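Local coordinates for anabena Tic22 (Anabaena sp., PDB 4EV1), which probably acts as a chaperone in protein transport, as a member of the Tic22-like family, at residues G46-M49 with E53-A56; Q144-I149 with D183-D188; V87-L92 with T195-N200; P15-T20 with R216-T221. All coordinates share one frame; numbering follows the deposited sequence.

Contact 1 of 4, residues G46-M49 with E53-A56; sequences GAYM and EAQA
Glu-53 OE1 is gripped from two sources: a water that donates to it at 2.7 Å, and Lys-107 NZ on the neighbouring strand 102-107, which forms a salt bridge. The same water reaches back to Met-49 N, a weak bond, so it links the residue just after strand 43-48 to the first turn of helix 51-63. This is a tight beta-alpha connection in the Tic22 fold, and Ser-50 OG is hydrogen-bonded to Glu-53 N in the turn between strand and helix. The bulk of the contact is the ring of Tyr-48. Its CG lies anti to the carbonyl carbon (chi1 -67°), which swings the ring out toward the helix and leaves one face lying against Ala-54. Ala-54 CA sits 3.8 Å from the centroid of the Tyr-48 ring and only 8° off the ring normal, a CH-pi contact right over the face. Glu-53 CB approaches Tyr-48 CD2 obliquely at 3.9 Å, and the Glu-53 carboxylate plane stands nearly perpendicular to the ring. The water lies in the plane of the ring, at its edge. With an alanine in place of Tyr-48, Ala-54 would probably lose the aromatic face over its CA and a gap would open between strand and helix. Next to the CH-pi contact, Ala-54 CB rests 3.7 Å from Tyr-48 CD1.

Contact 2 of 4, residues Q144-I149 with D183-D188; sequences QGYVPI and DIQVLD
In the second half of the chain, strands 134-139 and 183-188 form a two-stranded antiparallel sheet, and the loop that follows the first strand is tied to the second by Tyr-146 and Gln-185. The two backbones stay well apart, with the CA atoms of this pair 9.2 Å apart, so the side chains do the bridging. Gln-185 has its CG anti to the backbone N (chi1 -165°) and runs extended beyond it, carrying the amide out to the phenol. Tyr-146 OH donates to Gln-185 OE1 at 2.6 Å, meeting a lone pair in the carbonyl plane at a C=O...donor angle of 137°. Ring and amide lie nearly coplanar, 16° apart, and OE1 sits at the ring edge, 3.2 Å from Tyr-146 CE1. Arg-139 touches both side chains, and Trp-203 and Val-159 pack on the tyrosine. The side chain of Tyr-146 is about 3 Å (nearest atoms) from a bound 2-[N-cyclohexylamino]ethane sulfonic acid, probably from the crystallisation liquor. A phenylalanine here would probably leave Gln-185 OE1 without this donor and its amide freer to turn. The phenol's donation to OE1 fixes which way round the amide lies, with NE2 turned away from the hydroxyl.

Contact 3 of 4, residues V87-L92 with T195-N200; sequences VIYQQL and TLQDKN
A polar bridge between two helices joins Tyr-89 on helix 85-94 to Gln-197 near the end of helix 189-198, with the CA atoms 12.2 Å apart. The backbones are too distant to pack, and the extended Gln-197 chain and the Tyr-89 phenol, coming from opposite directions, span the gap. Gln-197 NE2 donates to Tyr-89 OH with an N-H...O angle of 152°. The modelled separation of NE2 and OH, 2.5 Å, is short for such a pair, so its exact length is doubtful. The hydroxyl lies close to the amide plane of Gln-197, and NE2 in turn sits at the edge of the Tyr-89 ring, 3.4 Å from CZ, while ring and amide planes are 48° apart. For Tyr-89, CG anti to the backbone N (chi1 173°) projects the ring off the helix flank toward its partner. In the Tic22 fold, this ties a helix of the first half of the chain to one of the second, with the N-terminal helix 4-11 as third member: Ile-7 touches both side chains and Leu-11 packs on the tyrosine. Glu-4 OE2 also hydrogen-bonds Tyr-89 OH, so that oxygen has both an amide and a carboxylate for partners.

Contact 4 of 4, residues P15-T20 with R216-T221; sequences PIYLVT and REYIRT
Strand 15-20 and helix 213-220 come closest where the CA atoms of Pro-15 and Ile-219 stand 8.1 Å apart, and no backbone bond joins them. In the Tic22 fold this is helix-on-strand packing that brings the C-terminal helix against the first strand of the chain, a strand whose backbone pairs with 79-84. Two side-chain pairs make the contact. At the start of the strand, the Ile-219 CD1 methyl lies 3.7 Å from Pro-15 CG and nearly as close to CD, so the tip of the isoleucine rests on the proline ring. Two residues further along the strand, Tyr-17 and Tyr-218 slide past each other in opposite directions. Tyr-218 CD2 comes to the edge of the Tyr-17 ring, near its plane, 3.8 Å from Tyr-17 OH and 4.1 Å from CE1. This is van der Waals contact of the phenol end of Tyr-17 with a ring carbon of Tyr-218; no hydrogen bond joins the two. The Tyr-17 hydroxyl is instead hydrogen-bonded to Ser-215 OG, just before the segment on the same helix. Tyr-218 has its CG anti to the backbone N (chi1 178°), which sends the ring off the helix toward the strand, and Arg-51 of helix 51-63 touches both tyrosines. Tyr-218 O is held twice, by Thr-221 N at 2.9 Å and, in its carbonyl plane, by Thr-221 OG1 at 2.6 Å.

In the fold
Contact 4 encloses all the others along the chain: 195 residues lie between its segments, which sit near the two ends of the modelled fold. Contacts 1 and 4 have centres 10 Å apart and touch directly, since Ala-47 packs against Ile-16 and Leu-18 while Tyr-48 O probably hydrogen-bonds Tyr-17 N. Contact 3 reaches contact 4 only by packing of Ile-88 on Ile-16, with centres about 21 Å apart. Contact 2 touches none of them and lies on the other side of the chain's centre from contact 1, though its strand 183-188 leads straight into helix 189-198 of contact 3. Contacts 3 and 4 thus join early and late parts of the chain, while 1 and 2 each stay within one half.

Contact 1 of 4, residues G46-M49 with E53-A56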
loop_
_atom_site.group_PDB
_atom_site.type_symbol
_atom_site.label_atom_id
_atom_site.label_comp_id
_atom_site.label_asym_id
_atom_site.label_seq_id
_atom_site.Cartn_x
_atom_site.Cartn_y
_atom_site.Cartn_z
ATOM N N GLY A 46 -7.726 10.981 -1.059
ATOM C CA GLY A 46 -7.661 9.728 -1.761
ATOM C C GLY A 46 -6.277 9.363 -2.170
ATOM O O GLY A 46 -5.743 10.022 -3.105
ATOM N N ALA A 47 -5.709 8.323 -1.535
ATOM C CA ALA A 47 -4.338 7.890 -1.769
ATOM C C ALA A 47 -4.351 6.777 -2.828
ATOM O O ALA A 47 -5.361 6.076 -2.997
ATOM C CB ALA A 47 -3.645 7.418 -0.458
ATOM N N TYR A 48 -3.240 6.639 -3.537
ATOM C CA TYR A 48 -3.108 5.695 -4.640
ATOM C C TYR A 48 -1.867 4.838 -4.492
ATOM O O TYR A 48 -0.769 5.339 -4.197
ATOM C CB TYR A 48 -2.992 6.444 -5.972
ATOM C CG TYR A 48 -4.243 7.198 -6.385
ATOM C CD1 TYR A 48 -4.465 8.516 -5.946
ATOM C CD2 TYR A 48 -5.179 6.627 -7.225
ATOM C CE1 TYR A 48 -5.625 9.243 -6.330
ATOM C CE2 TYR A 48 -6.341 7.342 -7.600
ATOM C CZ TYR A 48 -6.551 8.635 -7.150
ATOM O OH TYR A 48 -7.680 9.337 -7.509
ATOM N N MET A 49 -2.026 3.564 -4.825
ATOM C CA MET A 49 -0.914 2.628 -4.913
ATOM C C MET A 49 -0.193 2.795 -6.219
ATOM O O MET A 49 1.005 2.432 -6.296
ATOM C CB MET A 49 -1.412 1.196 -4.790
ATOM C CG MET A 49 -2.038 0.893 -3.402
ATOM S SD MET A 49 -1.106 1.420 -1.972
ATOM C CE MET A 49 0.353 0.519 -2.216
ATOM N N GLU A 53 -2.301 6.030 -11.964
ATOM C CA GLU A 53 -3.711 6.237 -11.597
ATOM C C GLU A 53 -3.939 7.600 -10.977
ATOM O O GLU A 53 -4.924 8.281 -11.323
ATOM C CB GLU A 53 -4.270 5.118 -10.663
ATOM C CG GLU A 53 -4.632 3.887 -11.411
ATOM C CD GLU A 53 -5.096 2.705 -10.534
ATOM O OE1 GLU A 53 -5.714 2.956 -9.481
ATOM O OE2 GLU A 53 -4.851 1.520 -10.950
ATOM N N ALA A 54 -3.048 8.017 -10.076
ATOM C CA ALA A 54 -3.132 9.334 -9.453
ATOM C C ALA A 54 -3.089 10.419 -10.514
ATOM O O ALA A 54 -3.862 11.353 -10.484
ATOM C CB ALA A 54 -1.931 9.553 -8.423
ATOM N N GLN A 55 -2.151 10.285 -11.433
ATOM C CA GLN A 55 -2.012 11.250 -12.474
ATOM C C GLN A 55 -3.250 11.310 -13.385
ATOM O O GLN A 55 -3.635 12.401 -13.814
ATOM C CB GLN A 55 -0.737 11.015 -13.260
ATOM C CG GLN A 55 -0.403 12.204 -14.207
ATOM C CD GLN A 55 -0.158 13.536 -13.524
ATOM O OE1 GLN A 55 -0.861 14.561 -13.807
ATOM N NE2 GLN A 55 0.789 13.562 -12.629
ATOM N N ALA A 56 -3.863 10.163 -13.645
ATOM C CA ALA A 56 -5.032 10.080 -14.521
ATOM C C ALA A 56 -6.178 10.859 -13.881
ATOM O O ALA A 56 -6.930 11.564 -14.559
ATOM C CB ALA A 56 -5.406 8.595 -14.750
HETATM O O HOH W 1 -3.855 3.155 -7.528
#

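Contact 2 of 4, residues Q144-I149 with D183-D188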
loop_
_atom_site.group_PDB
_atom_site.type_symbol
_atom_site.label_atom_id
_atom_site.label_comp_id
_atom_site.label_asym_id
_atom_site.label_seq_id
_atom_site.Cartn_x
_atom_site.Cartn_y
_atom_site.Cartn_z
ATOM N N GLN A 144 2.212 -24.949 4.579
ATOM C CA GLN A 144 3.630 -24.854 4.922
ATOM C C GLN A 144 4.070 -23.380 5.017
ATOM O O GLN A 144 3.236 -22.496 4.895
ATOM C CB GLN A 144 4.447 -25.722 3.948
ATOM C CG GLN A 144 4.344 -27.237 4.319
ATOM C CD GLN A 144 4.881 -28.200 3.263
ATOM O OE1 GLN A 144 5.314 -27.795 2.170
ATOM N NE2 GLN A 144 4.862 -29.489 3.592
ATOM N N GLY A 145 5.350 -23.133 5.295
ATOM C CA GLY A 145 5.834 -21.798 5.650
ATOM C C GLY A 145 6.055 -20.886 4.462
ATOM O O GLY A 145 5.943 -21.311 3.309
ATOM N N TYR A 146 6.367 -19.624 4.753
ATOM C CA TYR A 146 6.659 -18.622 3.737
ATOM C C TYR A 146 8.085 -18.823 3.256
ATOM O O TYR A 146 8.985 -19.018 4.073
ATOM C CB TYR A 146 6.474 -17.211 4.306
ATOM C CG TYR A 146 5.076 -17.053 4.729
ATOM C CD1 TYR A 146 4.098 -16.828 3.794
ATOM C CD2 TYR A 146 4.702 -17.231 6.053
ATOM C CE1 TYR A 146 2.782 -16.738 4.155
ATOM C CE2 TYR A 146 3.375 -17.157 6.424
ATOM C CZ TYR A 146 2.422 -16.919 5.470
ATOM O OH TYR A 146 1.102 -16.833 5.806
ATOM N N VAL A 147 8.260 -18.770 1.933
ATOM C CA VAL A 147 9.551 -18.919 1.286
ATOM C C VAL A 147 10.368 -17.647 1.483
ATOM O O VAL A 147 9.903 -16.560 1.135
ATOM C CB VAL A 147 9.412 -19.176 -0.263
ATOM C CG1 VAL A 147 10.778 -19.181 -0.936
ATOM C CG2 VAL A 147 8.685 -20.466 -0.541
ATOM N N PRO A 148 11.568 -17.775 2.071
ATOM C CA PRO A 148 12.497 -16.650 2.184
ATOM C C PRO A 148 13.351 -16.458 0.936
ATOM O O PRO A 148 13.430 -17.357 0.086
ATOM C CB PRO A 148 13.378 -17.016 3.383
ATOM C CG PRO A 148 12.957 -18.409 3.823
ATOM C CD PRO A 148 12.076 -18.972 2.769
ATOM N N ILE A 149 13.953 -15.279 0.815
ATOM C CA ILE A 149 14.913 -15.014 -0.258
ATOM C C ILE A 149 16.212 -14.471 0.325
ATOM O O ILE A 149 16.231 -13.888 1.410
ATOM C CB ILE A 149 14.373 -14.051 -1.364
ATOM C CG1 ILE A 149 13.802 -12.763 -0.761
ATOM C CG2 ILE A 149 13.305 -14.741 -2.187
ATOM C CD1 ILE A 149 13.577 -11.636 -1.783
ATOM N N ASP A 183 2.503 -22.265 -3.593
ATOM C CA ASP A 183 1.452 -21.375 -4.047
ATOM C C ASP A 183 1.655 -19.953 -3.552
ATOM O O ASP A 183 2.581 -19.674 -2.777
ATOM C CB ASP A 183 0.079 -21.900 -3.632
ATOM C CG ASP A 183 -0.236 -21.655 -2.179
ATOM O OD1 ASP A 183 0.685 -21.412 -1.378
ATOM O OD2 ASP A 183 -1.429 -21.714 -1.819
ATOM N N ILE A 184 0.776 -19.072 -4.013
ATOM C CA ILE A 184 0.765 -17.687 -3.551
ATOM C C ILE A 184 -0.433 -17.494 -2.629
ATOM O O ILE A 184 -1.554 -17.733 -3.048
ATOM C CB ILE A 184 0.643 -16.711 -4.727
ATOM C CG1 ILE A 184 1.755 -16.962 -5.749
ATOM C CG2 ILE A 184 0.682 -15.251 -4.198
ATOM C CD1 ILE A 184 1.642 -16.111 -7.038
ATOM N N GLN A 185 -0.195 -17.048 -1.394
ATOM C CA GLN A 185 -1.267 -16.634 -0.486
ATOM C C GLN A 185 -1.662 -15.165 -0.683
ATOM O O GLN A 185 -0.807 -14.270 -0.760
ATOM C CB GLN A 185 -0.851 -16.802 0.971
ATOM C CG GLN A 185 -1.999 -16.739 1.959
ATOM C CD GLN A 185 -1.548 -16.757 3.405
ATOM O OE1 GLN A 185 -0.375 -16.582 3.706
ATOM N NE2 GLN A 185 -2.490 -16.979 4.316
ATOM N N VAL A 186 -2.971 -14.935 -0.739
ATOM C CA VAL A 186 -3.494 -13.584 -0.760
ATOM C C VAL A 186 -3.621 -13.043 0.672
ATOM O O VAL A 186 -4.245 -13.661 1.553
ATOM C CB VAL A 186 -4.824 -13.503 -1.481
ATOM C CG1 VAL A 186 -5.306 -12.058 -1.486
ATOM C CG2 VAL A 186 -4.634 -13.999 -2.872
ATOM N N LEU A 187 -2.962 -11.912 0.906
ATOM C CA LEU A 187 -3.017 -11.203 2.174
ATOM C C LEU A 187 -3.551 -9.797 1.884
ATOM O O LEU A 187 -3.806 -9.446 0.744
ATOM C CB LEU A 187 -1.621 -11.096 2.795
ATOM C CG LEU A 187 -0.909 -12.425 3.104
ATOM C CD1 LEU A 187 0.584 -12.222 3.281
ATOM C CD2 LEU A 187 -1.541 -13.100 4.337
ATOM N N ASP A 188 -3.744 -9.018 2.923
ATOM C CA ASP A 188 -3.966 -7.593 2.751
ATOM C C ASP A 188 -3.204 -6.803 3.781
ATOM O O ASP A 188 -2.839 -7.325 4.831
ATOM C CB ASP A 188 -5.450 -7.228 2.744
ATOM C CG ASP A 188 -6.111 -7.488 4.033
ATOM O OD1 ASP A 188 -5.646 -6.958 5.042
ATOM O OD2 ASP A 188 -7.141 -8.200 4.048
#

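Contact 3 of 4, residues V87-L92 with T195-N200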
loop_
_atom_site.group_PDB
_atom_site.type_symbol
_atom_site.label_atom_id
_atom_site.label_comp_id
_atom_site.label_asym_id
_atom_site.label_seq_id
_atom_site.Cartn_x
_atom_site.Cartn_y
_atom_site.Cartn_z
ATOM N N VAL A 87 5.156 6.974 6.843
ATOM C CA VAL A 87 4.867 8.340 7.238
ATOM C C VAL A 87 3.366 8.560 7.411
ATOM O O VAL A 87 2.918 9.162 8.376
ATOM C CB VAL A 87 5.417 9.333 6.200
ATOM C CG1 VAL A 87 5.034 10.762 6.550
ATOM C CG2 VAL A 87 6.967 9.194 6.113
ATOM N N ILE A 88 2.576 8.067 6.470
ATOM C CA ILE A 88 1.133 8.104 6.600
ATOM C C ILE A 88 0.639 7.296 7.796
ATOM O O ILE A 88 -0.202 7.778 8.552
ATOM C CB ILE A 88 0.462 7.638 5.277
ATOM C CG1 ILE A 88 0.812 8.613 4.142
ATOM C CG2 ILE A 88 -1.062 7.561 5.441
ATOM C CD1 ILE A 88 0.264 8.185 2.794
ATOM N N TYR A 89 1.119 6.068 7.947
ATOM C CA TYR A 89 0.810 5.233 9.112
ATOM C C TYR A 89 1.078 6.020 10.427
ATOM O O TYR A 89 0.193 6.190 11.273
ATOM C CB TYR A 89 1.693 3.975 9.096
ATOM C CG TYR A 89 1.581 3.111 10.353
ATOM C CD1 TYR A 89 0.420 2.418 10.633
ATOM C CD2 TYR A 89 2.643 3.019 11.252
ATOM C CE1 TYR A 89 0.312 1.626 11.798
ATOM C CE2 TYR A 89 2.558 2.255 12.398
ATOM C CZ TYR A 89 1.401 1.538 12.664
ATOM O OH TYR A 89 1.335 0.773 13.812
ATOM N N GLN A 90 2.294 6.543 10.544
ATOM C CA GLN A 90 2.701 7.291 11.732
ATOM C C GLN A 90 1.822 8.497 11.974
ATOM O O GLN A 90 1.347 8.725 13.090
ATOM C CB GLN A 90 4.184 7.681 11.602
ATOM C CG GLN A 90 4.720 8.488 12.774
ATOM C CD GLN A 90 6.138 8.922 12.532
ATOM O OE1 GLN A 90 6.411 9.829 11.721
ATOM N NE2 GLN A 90 7.057 8.271 13.207
ATOM N N GLN A 91 1.536 9.243 10.917
ATOM C CA GLN A 91 0.674 10.388 11.049
ATOM C C GLN A 91 -0.718 9.980 11.580
ATOM O O GLN A 91 -1.286 10.644 12.468
ATOM C CB GLN A 91 0.554 11.134 9.735
ATOM C CG GLN A 91 -0.358 12.327 9.862
ATOM C CD GLN A 91 -0.370 13.241 8.680
ATOM O OE1 GLN A 91 0.672 13.593 8.129
ATOM N NE2 GLN A 91 -1.567 13.661 8.291
ATOM N N LEU A 92 -1.274 8.905 11.042
ATOM C CA LEU A 92 -2.595 8.440 11.503
ATOM C C LEU A 92 -2.538 8.028 12.983
ATOM O O LEU A 92 -3.471 8.322 13.730
ATOM C CB LEU A 92 -3.151 7.318 10.625
ATOM C CG LEU A 92 -3.594 7.725 9.221
ATOM C CD1 LEU A 92 -3.791 6.471 8.334
ATOM C CD2 LEU A 92 -4.880 8.579 9.306
ATOM N N THR A 195 -0.857 -8.105 12.432
ATOM C CA THR A 195 0.123 -9.135 12.851
ATOM C C THR A 195 1.428 -8.522 13.357
ATOM O O THR A 195 1.944 -8.921 14.427
ATOM C CB THR A 195 0.472 -10.134 11.723
ATOM O OG1 THR A 195 -0.719 -10.781 11.265
ATOM C CG2 THR A 195 1.509 -11.169 12.238
ATOM N N LEU A 196 1.982 -7.570 12.612
ATOM C CA LEU A 196 3.245 -6.927 13.034
ATOM C C LEU A 196 3.057 -6.132 14.356
ATOM O O LEU A 196 3.992 -5.999 15.139
ATOM C CB LEU A 196 3.795 -5.998 11.957
ATOM C CG LEU A 196 4.083 -6.583 10.569
ATOM C CD1 LEU A 196 4.426 -5.472 9.609
ATOM C CD2 LEU A 196 5.187 -7.577 10.640
ATOM N N GLN A 197 1.860 -5.611 14.584
ATOM C CA GLN A 197 1.555 -4.878 15.824
ATOM C C GLN A 197 1.338 -5.843 17.023
ATOM O O GLN A 197 1.631 -5.480 18.162
ATOM C CB GLN A 197 0.313 -3.998 15.635
ATOM C CG GLN A 197 0.499 -2.816 14.670
ATOM C CD GLN A 197 -0.788 -2.044 14.377
ATOM O OE1 GLN A 197 -1.873 -2.608 14.296
ATOM N NE2 GLN A 197 -0.655 -0.739 14.183
ATOM N N ASP A 198 0.824 -7.060 16.757
ATOM C CA ASP A 198 0.296 -7.962 17.814
ATOM C C ASP A 198 1.174 -9.154 18.218
ATOM O O ASP A 198 0.890 -9.811 19.223
ATOM C CB ASP A 198 -1.102 -8.485 17.428
ATOM C CG ASP A 198 -2.132 -7.372 17.316
ATOM O OD1 ASP A 198 -1.839 -6.247 17.779
ATOM O OD2 ASP A 198 -3.230 -7.608 16.756
ATOM N N LYS A 199 2.216 -9.462 17.449
ATOM C CA LYS A 199 3.022 -10.656 17.743
ATOM C C LYS A 199 4.452 -10.354 18.234
ATOM O O LYS A 199 5.035 -9.330 17.868
ATOM C CB LYS A 199 3.038 -11.590 16.532
ATOM C CG LYS A 199 1.674 -12.137 16.198
ATOM C CD LYS A 199 1.723 -13.630 15.893
ATOM C CE LYS A 199 0.323 -14.244 15.733
ATOM N NZ LYS A 199 0.316 -15.220 14.592
ATOM N N ASN A 200 4.988 -11.239 19.086
ATOM C CA ASN A 200 6.393 -11.170 19.550
ATOM C C ASN A 200 7.341 -12.042 18.692
ATOM O O ASN A 200 8.573 -11.901 18.757
ATOM C CB ASN A 200 6.518 -11.594 21.036
ATOM C CG ASN A 200 6.380 -10.419 22.025
ATOM O OD1 ASN A 200 6.711 -9.276 21.719
ATOM N ND2 ASN A 200 5.907 -10.722 23.239
#

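Contact 4 of 4, residues P15-T20 with R216-T221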
loop_
_atom_site.group_PDB
_atom_site.type_symbol
_atom_site.label_atom_id
_atom_site.label_comp_id
_atom_site.label_asym_id
_atom_site.label_seq_id
_atom_site.Cartn_x
_atom_site.Cartn_y
_atom_site.Cartn_z
ATOM N N PRO A 15 5.927 3.304 -1.589
ATOM C CA PRO A 15 5.454 4.672 -1.844
ATOM C C PRO A 15 3.933 4.729 -2.068
ATOM O O PRO A 15 3.352 3.844 -2.670
ATOM C CB PRO A 15 6.209 5.085 -3.105
ATOM C CG PRO A 15 6.433 3.849 -3.825
ATOM C CD PRO A 15 6.476 2.688 -2.804
ATOM N N ILE A 16 3.316 5.796 -1.575
ATOM C CA ILE A 16 1.918 6.027 -1.734
ATOM C C ILE A 16 1.850 7.315 -2.525
ATOM O O ILE A 16 2.618 8.241 -2.267
ATOM C CB ILE A 16 1.253 6.212 -0.354
ATOM C CG1 ILE A 16 1.462 4.948 0.501
ATOM C CG2 ILE A 16 -0.255 6.595 -0.502
ATOM C CD1 ILE A 16 0.773 3.685 0.020
ATOM N N TYR A 17 0.955 7.405 -3.485
ATOM C CA TYR A 17 0.855 8.635 -4.335
ATOM C C TYR A 17 -0.381 9.482 -3.953
ATOM O O TYR A 17 -1.482 8.996 -3.955
ATOM C CB TYR A 17 0.849 8.197 -5.785
ATOM C CG TYR A 17 2.063 7.365 -6.101
ATOM C CD1 TYR A 17 3.307 7.952 -6.224
ATOM C CD2 TYR A 17 1.983 5.996 -6.219
ATOM C CE1 TYR A 17 4.432 7.205 -6.492
ATOM C CE2 TYR A 17 3.126 5.221 -6.472
ATOM C CZ TYR A 17 4.364 5.852 -6.594
ATOM O OH TYR A 17 5.509 5.123 -6.866
ATOM N N LEU A 18 -0.154 10.719 -3.535
ATOM C CA LEU A 18 -1.165 11.630 -3.123
ATOM C C LEU A 18 -1.349 12.659 -4.217
ATOM O O LEU A 18 -0.394 12.942 -4.967
ATOM C CB LEU A 18 -0.755 12.320 -1.841
ATOM C CG LEU A 18 -0.619 11.429 -0.597
ATOM C CD1 LEU A 18 -0.421 12.355 0.621
ATOM C CD2 LEU A 18 -1.841 10.446 -0.406
ATOM N N VAL A 19 -2.583 13.110 -4.383
ATOM C CA VAL A 19 -2.877 14.254 -5.238
ATOM C C VAL A 19 -2.796 15.513 -4.390
ATOM O O VAL A 19 -3.574 15.709 -3.417
ATOM C CB VAL A 19 -4.236 14.139 -5.935
ATOM C CG1 VAL A 19 -4.560 15.452 -6.708
ATOM C CG2 VAL A 19 -4.262 12.971 -6.880
ATOM N N THR A 20 -1.856 16.381 -4.751
ATOM C CA THR A 20 -1.483 17.522 -3.887
ATOM C C THR A 20 -1.297 18.794 -4.655
ATOM O O THR A 20 -1.222 18.739 -5.879
ATOM C CB THR A 20 -0.198 17.266 -3.101
ATOM O OG1 THR A 20 0.946 17.410 -3.940
ATOM C CG2 THR A 20 -0.159 15.873 -2.462
ATOM N N ARG A 216 9.160 0.682 -7.807
ATOM C CA ARG A 216 10.590 0.410 -7.585
ATOM C C ARG A 216 11.432 1.226 -8.571
ATOM O O ARG A 216 12.420 1.842 -8.171
ATOM C CB ARG A 216 10.908 -1.083 -7.754
ATOM C CG ARG A 216 10.331 -1.947 -6.629
ATOM C CD ARG A 216 11.013 -3.284 -6.591
ATOM N NE ARG A 216 11.009 -4.005 -7.884
ATOM C CZ ARG A 216 10.053 -4.844 -8.293
ATOM N NH1 ARG A 216 8.946 -5.036 -7.575
ATOM N NH2 ARG A 216 10.183 -5.497 -9.450
ATOM N N GLU A 217 11.011 1.227 -9.832
ATOM C CA GLU A 217 11.631 1.997 -10.906
ATOM C C GLU A 217 11.555 3.506 -10.601
ATOM O O GLU A 217 12.563 4.184 -10.654
ATOM C CB GLU A 217 10.932 1.697 -12.234
ATOM C CG GLU A 217 11.497 2.464 -13.470
ATOM C CD GLU A 217 10.746 2.176 -14.793
ATOM O OE1 GLU A 217 9.635 1.605 -14.782
ATOM O OE2 GLU A 217 11.262 2.577 -15.861
ATOM N N TYR A 218 10.377 4.003 -10.242
ATOM C CA TYR A 218 10.223 5.411 -9.888
ATOM C C TYR A 218 11.152 5.831 -8.757
ATOM O O TYR A 218 11.773 6.896 -8.822
ATOM C CB TYR A 218 8.787 5.715 -9.496
ATOM C CG TYR A 218 8.576 7.135 -9.076
ATOM C CD1 TYR A 218 8.625 8.153 -10.021
ATOM C CD2 TYR A 218 8.365 7.467 -7.746
ATOM C CE1 TYR A 218 8.458 9.444 -9.667
ATOM C CE2 TYR A 218 8.194 8.799 -7.368
ATOM C CZ TYR A 218 8.236 9.771 -8.332
ATOM O OH TYR A 218 8.101 11.089 -8.023
ATOM N N ILE A 219 11.222 4.997 -7.716
ATOM C CA ILE A 219 12.017 5.287 -6.536
ATOM C C ILE A 219 13.488 5.369 -6.907
ATOM O O ILE A 219 14.176 6.240 -6.400
ATOM C CB ILE A 219 11.816 4.238 -5.418
ATOM C CG1 ILE A 219 10.514 4.465 -4.694
ATOM C CG2 ILE A 219 12.951 4.271 -4.388
ATOM C CD1 ILE A 219 10.081 3.208 -3.938
ATOM N N ARG A 220 13.942 4.518 -7.829
ATOM C CA ARG A 220 15.322 4.583 -8.307
ATOM C C ARG A 220 15.650 5.932 -8.975
ATOM O O ARG A 220 16.809 6.234 -9.106
ATOM C CB ARG A 220 15.673 3.438 -9.294
ATOM C CG ARG A 220 15.837 2.090 -8.648
ATOM C CD ARG A 220 16.282 0.986 -9.670
ATOM N NE ARG A 220 15.211 0.004 -9.888
ATOM C CZ ARG A 220 14.680 -0.316 -11.066
ATOM N NH1 ARG A 220 15.124 0.221 -12.200
ATOM N NH2 ARG A 220 13.716 -1.210 -11.116
ATOM N N THR A 221 14.647 6.724 -9.386
ATOM C CA THR A 221 14.901 8.035 -10.036
ATOM C C THR A 221 15.173 9.199 -9.060
ATOM O O THR A 221 15.545 10.318 -9.473
ATOM C CB THR A 221 13.745 8.466 -10.979
ATOM O OG1 THR A 221 12.603 8.910 -10.215
ATOM C CG2 THR A 221 13.367 7.331 -11.979
#